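Long-range contacts in OTU domain-containing protein wMelOTU (Wolbachia pipientis wMel, PDB 6W9O), which belongs to the OTU family of cysteine proteases and acts as a bacterial deubiquitinase, probably cleaving ubiquitin from its targets as a Wolbachia effector: residues K74-C79 with I132-Y137; P126-R131 with I160-S165; N41-A47 with E193-N199; K140-I144 with V174-D178. All coordinates share one frame; numbering follows the deposited sequence. Where two conformers were deposited one is given.

Contact 1: K74-C79 with I132-Y137; sequences KLRNDC and ILCEKY
The Tyr137 ring receives Asp78 at its edge, where OD2 lies in the ring plane and accepts the hydrogen bond of the phenol, Tyr137 OH to Asp78 OD2 being 2.6 Å. One face of that ring carries Lys136 CG, offset toward the rim, and Leu75 comes in obliquely, its CD2 lying 3.6 Å from Tyr137 CE2. Ring and carboxylate are turned 52° apart, and the two oxygens of Asp78 go to different donors. Tyr137 meets OD2 on the syn side, slightly out of the carboxylate plane, whereas Lys136 reaches OD1 from well above it, the salt bridge from NZ to Asp78 OD1 measuring 2.7 Å. With CG anti to the backbone N (chi1 176°) and an extended chain beyond, Lys136 carries its ammonium across Asp78 at about a right angle. Two donors thus fix the rotation of a buried carboxylate and would be expected to stabilise its negative charge. At the outer end, Lys74 NZ and Lys136 NZ stand 4.4 Å apart and share two waters, bonded firmly to Lys136 and weakly to Lys74. Next to the polar groups the contact becomes apolar: Leu133 CD2 packs 3.8 Å from Asp78 CB and 3.9 Å from Leu75 CD2. Cys79 SG sits against both Leu133 CD2 and Ile132 CG2, 4.0 Å from each. Phe55 and Phe58 of helix 53-66 back the leucines. This is helix-on-helix packing at nearly a right angle (97°) between helices 72-84 and 126-137, within the helical portion of the OTU protease fold.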
# COMPACT_ATOMS: atom_id res chain seq x y z
N LYS A 74 7.99 10.02 3.18
CA LYS A 74 6.81 10.87 3.30
C LYS A 74 5.57 10.04 3.59
O LYS A 74 4.72 10.47 4.38
CB LYS A 74 6.65 11.67 2.00
CG LYS A 74 5.35 12.54 1.93
CD LYS A 74 5.23 13.57 3.00
CE LYS A 74 4.14 14.60 2.62
NZ LYS A 74 4.02 15.63 3.70
N LEU A 75 5.46 8.84 2.99
CA LEU A 75 4.30 7.98 3.26
C LEU A 75 4.28 7.54 4.73
O LEU A 75 3.21 7.55 5.37
CB LEU A 75 4.27 6.76 2.34
CG LEU A 75 4.09 7.17 0.89
CD1 LEU A 75 4.29 5.91 0.06
CD2 LEU A 75 2.67 7.73 0.62
N ARG A 76 5.45 7.22 5.31
CA ARG A 76 5.49 6.94 6.76
C ARG A 76 5.08 8.17 7.54
O ARG A 76 4.32 8.08 8.51
CB ARG A 76 6.90 6.49 7.19
CG ARG A 76 7.28 5.09 6.69
CD ARG A 76 8.69 4.77 7.16
NE ARG A 76 9.09 3.39 6.80
CZ ARG A 76 8.74 2.30 7.50
NH1 ARG A 76 7.96 2.39 8.61
NH2 ARG A 76 9.17 1.11 7.08
N ASN A 77 5.54 9.37 7.12
CA ASN A 77 5.15 10.59 7.85
C ASN A 77 3.64 10.85 7.76
O ASN A 77 3.06 11.37 8.72
CB ASN A 77 5.90 11.78 7.27
CG ASN A 77 5.81 12.95 8.19
OD1 ASN A 77 6.37 12.93 9.31
ND2 ASN A 77 5.09 14.00 7.74
N ASP A 78 3.01 10.49 6.64
CA ASP A 78 1.55 10.63 6.52
C ASP A 78 0.85 9.75 7.55
O ASP A 78 -0.19 10.12 8.12
CB ASP A 78 1.09 10.14 5.14
CG ASP A 78 1.54 11.05 3.95
OD1 ASP A 78 1.79 12.27 4.15
OD2 ASP A 78 1.62 10.47 2.84
N CYS A 79 1.46 8.61 7.87
CA CYS A 79 0.85 7.72 8.86
C CYS A 79 1.08 8.26 10.26
O CYS A 79 0.18 8.23 11.10
CB CYS A 79 1.43 6.31 8.70
SG CYS A 79 0.92 5.55 7.10
N ILE A 132 -4.80 4.20 5.81
CA ILE A 132 -4.47 5.62 6.02
C ILE A 132 -4.07 6.27 4.70
O ILE A 132 -4.51 7.39 4.38
CB ILE A 132 -3.32 5.76 7.04
CG1 ILE A 132 -3.78 5.32 8.44
CG2 ILE A 132 -2.76 7.23 6.99
CD1 ILE A 132 -2.58 5.09 9.42
N LEU A 133 -3.23 5.59 3.90
CA LEU A 133 -2.76 6.22 2.67
C LEU A 133 -3.86 6.26 1.61
O LEU A 133 -3.88 7.18 0.77
CB LEU A 133 -1.54 5.47 2.15
CG LEU A 133 -0.37 5.45 3.14
CD1 LEU A 133 0.75 4.56 2.59
CD2 LEU A 133 0.11 6.92 3.38
N CYS A 134 -4.78 5.29 1.60
CA CYS A 134 -5.89 5.34 0.66
C CYS A 134 -6.74 6.57 0.96
O CYS A 134 -7.20 7.28 0.04
CB CYS A 134 -6.75 4.07 0.87
SG CYS A 134 -6.03 2.67 -0.01
N GLU A 135 -6.96 6.85 2.24
CA GLU A 135 -7.72 8.04 2.64
C GLU A 135 -7.01 9.33 2.21
O GLU A 135 -7.66 10.25 1.67
CB GLU A 135 -7.93 8.00 4.16
CG GLU A 135 -8.22 9.37 4.80
CD GLU A 135 -9.63 9.76 4.68
OE1 GLU A 135 -9.93 10.98 4.78
OE2 GLU A 135 -10.44 8.83 4.49
N LYS A 136 -5.70 9.42 2.40
CA LYS A 136 -5.00 10.66 2.05
C LYS A 136 -4.96 10.87 0.53
O LYS A 136 -5.23 11.98 0.05
CB LYS A 136 -3.57 10.66 2.59
CG LYS A 136 -2.86 11.96 2.10
CD LYS A 136 -1.70 12.33 3.01
CE LYS A 136 -1.15 13.70 2.56
NZ LYS A 136 -0.06 14.13 3.46
N TYR A 137 -4.64 9.83 -0.23
CA TYR A 137 -4.39 9.99 -1.67
C TYR A 137 -5.61 9.67 -2.51
O TYR A 137 -5.55 9.79 -3.75
CB TYR A 137 -3.16 9.17 -2.11
CG TYR A 137 -1.93 9.74 -1.41
CD1 TYR A 137 -1.34 10.89 -1.90
CD2 TYR A 137 -1.40 9.16 -0.24
CE1 TYR A 137 -0.28 11.46 -1.28
CE2 TYR A 137 -0.34 9.75 0.39
CZ TYR A 137 0.24 10.88 -0.13
OH TYR A 137 1.29 11.49 0.51
O HOH W 1 1.24 16.05 2.12
O HOH W 2 1.05 16.39 5.12

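Contact 2: P126-R131 with I160-S165; sequences PDVEGR and IDNSGS
Arg131 of helix 126-137 reaches along the tip of a beta hairpin, strands 155-161 and 164-167 joined by a type I turn from Asp161 to Gly164, at one margin of the sheet in this OTU fold. Arg131 CB starts 4.0 Å from Asp161 O, and Arg131 CG closes to 3.5 Å from that same oxygen. A fully extended chain, with CG opposite the main-chain nitrogen (chi1 179°), then takes Arg131 CD to 3.7 Å from Gly164 N. NE donates to the turn, Arg131 NE to Asn162 O being 2.9 Å with an N-H...O angle of 150°; it meets this oxygen from above the carbonyl plane. Beyond it the guanidinium lies flat on the turn: Arg131 CZ is 3.4 Å from Ser163 C, which sits over the centre of one face, with Gly164 N nearer the rim. Trp90 adds a cation-pi partner for the same group. The turn itself is braced by Asp161, whose OD2 accepts both the backbone N and the hydroxyl of Ser163, the former closing an Asx turn. Toward the start of the helix, Ile160 pushes its CD1 to 3.5 Å from Pro126 CB, while its CG2 lies by the backbone of Arg131. Asp127 is gripped from the other strand, Ser165 OG donating to Asp127 OD1 from above the carboxylate plane at 2.8 Å. One water joins the same hydroxyl to the backbone, donating to both Ser165 OG and Asp127 O.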
# COMPACT_ATOMS: atom_id res chain seq x y z
N PRO A 126 -0.92 -3.29 4.97
CA PRO A 126 -2.04 -2.75 4.15
C PRO A 126 -3.27 -2.44 4.96
O PRO A 126 -3.97 -1.47 4.64
CB PRO A 126 -2.35 -3.88 3.16
CG PRO A 126 -1.03 -4.59 3.00
CD PRO A 126 -0.34 -4.52 4.38
N ASP A 127 -3.58 -3.22 6.00
CA ASP A 127 -4.81 -3.01 6.72
C ASP A 127 -4.76 -1.76 7.58
O ASP A 127 -5.82 -1.28 8.01
CB ASP A 127 -5.10 -4.16 7.67
CG ASP A 127 -5.39 -5.46 6.95
OD1 ASP A 127 -6.01 -5.47 5.87
OD2 ASP A 127 -5.02 -6.52 7.54
N VAL A 128 -3.56 -1.26 7.91
CA VAL A 128 -3.48 -0.08 8.77
C VAL A 128 -2.89 1.07 7.96
O VAL A 128 -3.60 2.04 7.61
CB VAL A 128 -2.65 -0.35 10.05
CG1 VAL A 128 -2.66 0.93 10.90
CG2 VAL A 128 -3.26 -1.53 10.84
N GLU A 129 -1.61 0.99 7.64
CA GLU A 129 -1.01 2.06 6.84
C GLU A 129 -1.65 2.14 5.48
O GLU A 129 -1.81 3.25 4.95
CB GLU A 129 0.49 1.82 6.72
CG GLU A 129 1.24 2.06 8.07
CD GLU A 129 1.03 0.97 9.08
OE1 GLU A 129 1.12 -0.22 8.70
OE2 GLU A 129 0.76 1.32 10.24
N GLY A 130 -2.03 1.00 4.87
CA GLY A 130 -2.69 1.09 3.55
C GLY A 130 -4.00 1.86 3.63
O GLY A 130 -4.28 2.72 2.78
N ARG A 131 -4.80 1.64 4.66
CA ARG A 131 -6.06 2.35 4.82
C ARG A 131 -5.82 3.85 5.03
O ARG A 131 -6.54 4.69 4.43
CB ARG A 131 -6.83 1.73 5.99
CG ARG A 131 -8.15 2.44 6.23
CD ARG A 131 -9.04 1.59 7.21
NE ARG A 131 -10.29 2.29 7.46
CZ ARG A 131 -11.26 1.80 8.24
NH1 ARG A 131 -11.10 0.62 8.81
NH2 ARG A 131 -12.36 2.50 8.43
N ILE A 160 -8.62 -2.55 -0.44
CA ILE A 160 -8.63 -1.72 0.75
C ILE A 160 -8.96 -0.31 0.29
O ILE A 160 -8.48 0.14 -0.75
CB ILE A 160 -7.27 -1.76 1.46
CG1 ILE A 160 -7.12 -3.19 2.05
CG2 ILE A 160 -7.20 -0.78 2.64
CD1 ILE A 160 -5.73 -3.60 2.24
N ASP A 161 -9.82 0.38 1.03
CA ASP A 161 -9.97 1.82 0.77
C ASP A 161 -10.07 2.54 2.09
O ASP A 161 -9.69 2.01 3.15
CB ASP A 161 -11.13 2.08 -0.20
CG ASP A 161 -12.48 1.73 0.39
OD1 ASP A 161 -13.47 1.84 -0.38
OD2 ASP A 161 -12.60 1.37 1.59
N ASN A 162 -10.52 3.79 2.03
CA ASN A 162 -10.49 4.58 3.25
C ASN A 162 -11.37 3.97 4.33
O ASN A 162 -11.15 4.26 5.54
CB ASN A 162 -10.90 6.04 2.94
CG ASN A 162 -12.30 6.16 2.41
OD1 ASN A 162 -12.73 5.44 1.52
ND2 ASN A 162 -13.04 7.11 2.97
N SER A 163 -12.31 3.10 3.95
CA SER A 163 -13.21 2.47 4.91
C SER A 163 -12.83 1.04 5.30
O SER A 163 -13.60 0.39 6.04
CB SER A 163 -14.64 2.51 4.37
OG SER A 163 -14.75 1.71 3.20
N GLY A 164 -11.70 0.52 4.85
CA GLY A 164 -11.23 -0.77 5.31
C GLY A 164 -11.05 -1.79 4.20
O GLY A 164 -11.01 -1.42 3.03
N SER A 165 -10.95 -3.07 4.57
CA SER A 165 -10.37 -4.13 3.75
C SER A 165 -11.44 -5.16 3.47
O SER A 165 -12.11 -5.60 4.40
CB SER A 165 -9.30 -4.90 4.54
OG SER A 165 -8.34 -4.06 5.20
O HOH W 3 -8.24 -1.75 6.62
O HOH W 4 -9.06 5.84 6.45

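Contact 3: N41-A47 with E193-N199; sequences NFYVGQA and EPLLDRN
An antiparallel pairing at the margin of the sheet sets Tyr43 opposite Leu196 as a hydrogen-bonded pair, Tyr43 N to Leu196 O and Leu196 N to Tyr43 O each measuring 2.8 Å. Phe42 with Asp197 and Val44 with Leu195 are the non-hydrogen-bonded pairs beside it. The pairing is prolonged at both ends, by Gly45 N to Pro194 O at 2.9 Å and by Arg198 N to Asn41 O at 2.8 Å. Tyr43 holds its ring between backbone N and carbonyl carbon (chi1 62°), which folds it back over its partner: Leu196 CB sits over one face, 4.0 Å from the Tyr43 centroid, a CH-pi contact. The Tyr43 hydroxyl hydrogen-bonds Ser201 OG, and helix 203-209 packs against the ring. Strand 42-44 is one of the two outermost strands of the mixed sheet of the OTU fold, added from far upstream to strand 191-197. On the other face of the sheet, Phe42 offers a ring face to Asp197 CB, with ring and carboxylate planes 29° apart, and packs CD1 3.9 Å from Leu195 CD2; Tyr176 and His183 lie around it. Val44 CG1 lies beside Glu193 CB. Where the strand ends, Asp197 starts an Asx turn, Asn199 N reaching its OD2 at 2.9 Å. From the opposite face of the carboxylate Asn41 ND2 donates to the same Asp197 OD2, also at 2.9 Å, OD2 lying close to the plane of the Asn41 amide.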
# COMPACT_ATOMS: atom_id res chain seq x y z
N ASN A 41 -0.33 -7.24 -19.44
CA ASN A 41 0.44 -5.99 -19.45
C ASN A 41 1.01 -5.63 -18.10
O ASN A 41 1.84 -4.73 -18.03
CB ASN A 41 -0.38 -4.80 -20.00
CG ASN A 41 -1.72 -4.61 -19.28
OD1 ASN A 41 -2.53 -5.54 -19.21
ND2 ASN A 41 -1.98 -3.40 -18.76
N PHE A 42 0.65 -6.35 -17.02
CA PHE A 42 1.21 -6.02 -15.70
C PHE A 42 2.40 -6.91 -15.39
O PHE A 42 2.57 -7.98 -15.99
CB PHE A 42 0.16 -6.18 -14.57
CG PHE A 42 -0.86 -5.03 -14.56
CD1 PHE A 42 -0.74 -3.98 -13.64
CD2 PHE A 42 -1.91 -5.05 -15.48
CE1 PHE A 42 -1.66 -2.92 -13.65
CE2 PHE A 42 -2.79 -4.04 -15.50
CZ PHE A 42 -2.70 -2.97 -14.58
N TYR A 43 3.28 -6.40 -14.55
CA TYR A 43 4.47 -7.17 -14.17
C TYR A 43 4.80 -6.82 -12.74
O TYR A 43 4.38 -5.78 -12.22
CB TYR A 43 5.66 -6.84 -15.10
CG TYR A 43 6.11 -5.40 -15.05
CD1 TYR A 43 7.19 -5.02 -14.27
CD2 TYR A 43 5.50 -4.42 -15.81
CE1 TYR A 43 7.65 -3.72 -14.22
CE2 TYR A 43 5.95 -3.11 -15.75
CZ TYR A 43 7.01 -2.77 -14.97
OH TYR A 43 7.40 -1.42 -14.95
N VAL A 44 5.55 -7.71 -12.09
CA VAL A 44 6.03 -7.48 -10.73
C VAL A 44 7.34 -6.68 -10.77
O VAL A 44 8.34 -7.13 -11.32
CB VAL A 44 6.20 -8.81 -9.98
CG1 VAL A 44 6.62 -8.51 -8.55
CG2 VAL A 44 4.87 -9.58 -10.01
N GLY A 45 7.33 -5.49 -10.15
CA GLY A 45 8.49 -4.62 -10.04
C GLY A 45 9.34 -5.00 -8.85
O GLY A 45 9.20 -6.08 -8.26
N GLN A 46 10.21 -4.10 -8.47
CA GLN A 46 11.11 -4.30 -7.34
C GLN A 46 10.83 -3.24 -6.31
O GLN A 46 10.55 -2.10 -6.66
CB GLN A 46 12.58 -4.20 -7.75
CG GLN A 46 13.11 -5.44 -8.40
CD GLN A 46 12.76 -5.48 -9.87
OE1 GLN A 46 12.94 -4.48 -10.58
NE2 GLN A 46 12.25 -6.61 -10.33
N ALA A 47 10.93 -3.60 -5.04
CA ALA A 47 10.79 -2.67 -3.94
C ALA A 47 12.08 -2.69 -3.13
O ALA A 47 12.81 -3.70 -3.10
CB ALA A 47 9.61 -3.11 -3.02
N GLU A 193 5.80 -6.18 -3.26
CA GLU A 193 6.40 -5.59 -4.46
C GLU A 193 5.30 -4.84 -5.18
O GLU A 193 4.12 -5.17 -5.04
CB GLU A 193 6.92 -6.68 -5.40
CG GLU A 193 8.19 -7.43 -4.92
CD GLU A 193 8.15 -8.92 -5.32
OE1 GLU A 193 7.17 -9.61 -4.97
OE2 GLU A 193 9.07 -9.41 -5.99
N PRO A 194 5.64 -3.82 -5.97
CA PRO A 194 4.62 -3.12 -6.75
C PRO A 194 4.23 -3.99 -7.95
O PRO A 194 5.04 -4.70 -8.55
CB PRO A 194 5.36 -1.84 -7.23
CG PRO A 194 6.77 -2.29 -7.39
CD PRO A 194 7.00 -3.28 -6.18
N LEU A 195 2.93 -3.91 -8.35
CA LEU A 195 2.48 -4.52 -9.60
C LEU A 195 2.29 -3.37 -10.59
O LEU A 195 1.42 -2.54 -10.38
CB LEU A 195 1.18 -5.28 -9.38
CG LEU A 195 0.72 -6.01 -10.64
CD1 LEU A 195 1.55 -7.29 -10.78
CD2 LEU A 195 -0.78 -6.36 -10.58
N LEU A 196 3.14 -3.32 -11.62
CA LEU A 196 3.18 -2.15 -12.51
C LEU A 196 2.68 -2.54 -13.88
O LEU A 196 2.54 -3.71 -14.21
CB LEU A 196 4.61 -1.60 -12.55
CG LEU A 196 5.16 -1.15 -11.18
CD1 LEU A 196 6.66 -0.84 -11.18
CD2 LEU A 196 4.36 0.05 -10.66
N ASP A 197 2.44 -1.53 -14.73
CA ASP A 197 1.81 -1.72 -16.04
C ASP A 197 2.82 -1.34 -17.10
O ASP A 197 3.29 -0.19 -17.13
CB ASP A 197 0.59 -0.81 -16.09
CG ASP A 197 -0.23 -0.94 -17.34
OD1 ASP A 197 -1.35 -0.40 -17.29
OD2 ASP A 197 0.20 -1.54 -18.34
N ARG A 198 3.15 -2.28 -18.00
CA ARG A 198 4.11 -1.95 -19.06
C ARG A 198 3.64 -0.75 -19.90
O ARG A 198 4.47 0.00 -20.44
CB ARG A 198 4.33 -3.14 -20.01
CG ARG A 198 4.83 -4.41 -19.32
CD ARG A 198 5.04 -5.53 -20.37
NE ARG A 198 6.04 -6.47 -19.86
CZ ARG A 198 5.72 -7.49 -19.07
NH1 ARG A 198 4.46 -7.69 -18.72
NH2 ARG A 198 6.68 -8.31 -18.62
N ASN A 199 2.33 -0.61 -20.07
CA ASN A 199 1.81 0.45 -20.92
C ASN A 199 2.11 1.81 -20.34
O ASN A 199 2.11 2.78 -21.12
CB ASN A 199 0.27 0.30 -21.03
CG ASN A 199 -0.15 -0.89 -21.88
OD1 ASN A 199 0.55 -1.26 -22.80
ND2 ASN A 199 -1.33 -1.47 -21.59

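Contact 4: K140-I144 with V174-D178; sequences KLHVI and VDYDD
With CG swung to the far side of CB from the backbone N (chi1 170°), His142 leans its imidazole out from strand 140-146 toward Val174 and Tyr176, and a bend at chi3 of Lys140 (-89°) steers NZ to Asp178. The partners belong to the loop that connects strand 164-167 to strand 181-188, so a linker of the OTU fold is laid over one side of an inner strand of its sheet. Val174 lays its methyls on the imidazole: CG1 is centred over one face, 3.6 Å from the His142 ring centroid, in a CH-pi contact. Its other methyl, CG2, lies 3.6 Å from His142 NE2. CG1 also touches a face of the Tyr176 ring, nearer its rim, and so sits in the angle between the two rings, whose planes are 80° apart. Tyr176 puts its hydroxyl at the imidazole edge, OH being 3.1 Å from His142 CE1. Both ring nitrogens of His142 are engaged elsewhere, ND1 with His183 and NE2 with His157, which fixes the imidazole's rotation. At the Lys140 end of the strand, Lys140 NZ and Asp178 OD1 form a salt bridge, modelled so short at 2.5 Å that its exact length is doubtful. Asp178 has further partners in Thr181, at the same oxygen, and the backbone N of Ser180. The loop braces itself by an Asx turn, Asp177 N reaching Asp175 OD1 at 2.9 Å. At the far end, Ile144 CD1 rests 4.0 Å from Tyr176 OH.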
# COMPACT_ATOMS: atom_id res chain seq x y z
N LYS A 140 -7.81 3.44 -4.10
CA LYS A 140 -8.11 2.09 -3.55
C LYS A 140 -6.84 1.28 -3.71
O LYS A 140 -6.14 1.43 -4.70
CB LYS A 140 -9.20 1.41 -4.37
CG LYS A 140 -10.53 2.10 -4.28
CD LYS A 140 -11.36 1.83 -5.54
CE LYS A 140 -11.02 2.92 -6.57
NZ LYS A 140 -11.95 3.00 -7.75
N LEU A 141 -6.53 0.42 -2.73
CA LEU A 141 -5.32 -0.38 -2.78
C LEU A 141 -5.71 -1.84 -3.04
O LEU A 141 -6.43 -2.46 -2.22
CB LEU A 141 -4.62 -0.28 -1.42
CG LEU A 141 -3.50 -1.28 -1.22
CD1 LEU A 141 -2.38 -1.14 -2.25
CD2 LEU A 141 -2.89 -1.05 0.20
N HIS A 142 -5.24 -2.41 -4.14
CA HIS A 142 -5.45 -3.81 -4.49
C HIS A 142 -4.20 -4.58 -4.11
O HIS A 142 -3.07 -4.21 -4.50
CB HIS A 142 -5.62 -3.87 -6.02
CG HIS A 142 -5.62 -5.25 -6.59
ND1 HIS A 142 -4.99 -5.51 -7.80
CD2 HIS A 142 -6.09 -6.44 -6.12
CE1 HIS A 142 -5.15 -6.80 -8.08
NE2 HIS A 142 -5.79 -7.39 -7.07
N VAL A 143 -4.37 -5.61 -3.27
CA VAL A 143 -3.27 -6.48 -2.86
C VAL A 143 -3.56 -7.85 -3.44
O VAL A 143 -4.65 -8.40 -3.22
CB VAL A 143 -3.15 -6.56 -1.33
CG1 VAL A 143 -1.90 -7.39 -1.00
CG2 VAL A 143 -3.07 -5.16 -0.70
N ILE A 144 -2.60 -8.42 -4.17
CA ILE A 144 -2.68 -9.82 -4.58
C ILE A 144 -1.93 -10.62 -3.53
O ILE A 144 -0.72 -10.40 -3.37
CB ILE A 144 -2.04 -10.02 -5.95
CG1 ILE A 144 -2.75 -9.16 -7.02
CG2 ILE A 144 -2.18 -11.48 -6.35
CD1 ILE A 144 -2.18 -9.36 -8.49
N VAL A 174 -11.83 -6.22 -8.98
CA VAL A 174 -10.66 -5.40 -9.24
C VAL A 174 -10.79 -4.83 -10.63
O VAL A 174 -11.12 -5.55 -11.57
CB VAL A 174 -9.40 -6.28 -9.16
CG1 VAL A 174 -8.16 -5.47 -9.44
CG2 VAL A 174 -9.33 -6.95 -7.74
N ASP A 175 -10.48 -3.55 -10.78
CA ASP A 175 -10.57 -2.89 -12.09
C ASP A 175 -9.15 -2.50 -12.45
O ASP A 175 -8.59 -1.57 -11.87
CB ASP A 175 -11.43 -1.63 -11.93
CG ASP A 175 -11.67 -0.92 -13.24
OD1 ASP A 175 -10.94 -1.20 -14.22
OD2 ASP A 175 -12.65 -0.14 -13.29
N TYR A 176 -8.57 -3.19 -13.45
CA TYR A 176 -7.21 -2.91 -13.88
C TYR A 176 -7.12 -1.74 -14.85
O TYR A 176 -6.01 -1.43 -15.32
CB TYR A 176 -6.63 -4.17 -14.51
CG TYR A 176 -6.31 -5.29 -13.51
CD1 TYR A 176 -5.15 -5.22 -12.76
CD2 TYR A 176 -7.14 -6.37 -13.36
CE1 TYR A 176 -4.80 -6.22 -11.86
CE2 TYR A 176 -6.81 -7.40 -12.44
CZ TYR A 176 -5.63 -7.28 -11.74
OH TYR A 176 -5.28 -8.30 -10.82
N ASP A 177 -8.24 -1.08 -15.15
CA ASP A 177 -8.25 0.12 -15.98
C ASP A 177 -8.59 1.36 -15.18
O ASP A 177 -8.85 2.41 -15.76
CB ASP A 177 -9.25 -0.04 -17.12
CG ASP A 177 -8.86 -1.18 -18.04
OD1 ASP A 177 -7.73 -1.15 -18.60
OD2 ASP A 177 -9.62 -2.15 -18.17
N ASP A 178 -8.62 1.28 -13.87
CA ASP A 178 -8.99 2.40 -13.01
C ASP A 178 -7.73 3.09 -12.50
O ASP A 178 -6.97 2.51 -11.70
CB ASP A 178 -9.75 1.83 -11.81
CG ASP A 178 -10.09 2.89 -10.77
OD1 ASP A 178 -10.35 2.53 -9.60
OD2 ASP A 178 -10.15 4.11 -11.12

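Helix 126-137 serves contacts 1 and 2, whose centres are 10 Å apart, turning one side to helix 72-84 and another to the hairpin. Contact 4 continues along the sheet, 13 Å from contact 2 between centres, with Ile160 O and Leu141 N probably hydrogen-bonded where their strands adjoin. It also meets contact 3, Phe42 CZ lying 3.7 Å from Tyr176 O, so the loop 174-178 touches the marginal strand. Contacts 1 and 3, about 21 Å apart between centres, do not touch. Contacts 1, 2 and 3 nevertheless each have residues touching helix 53-66; in OTU proteases the corresponding helix carries the nucleophilic cysteine.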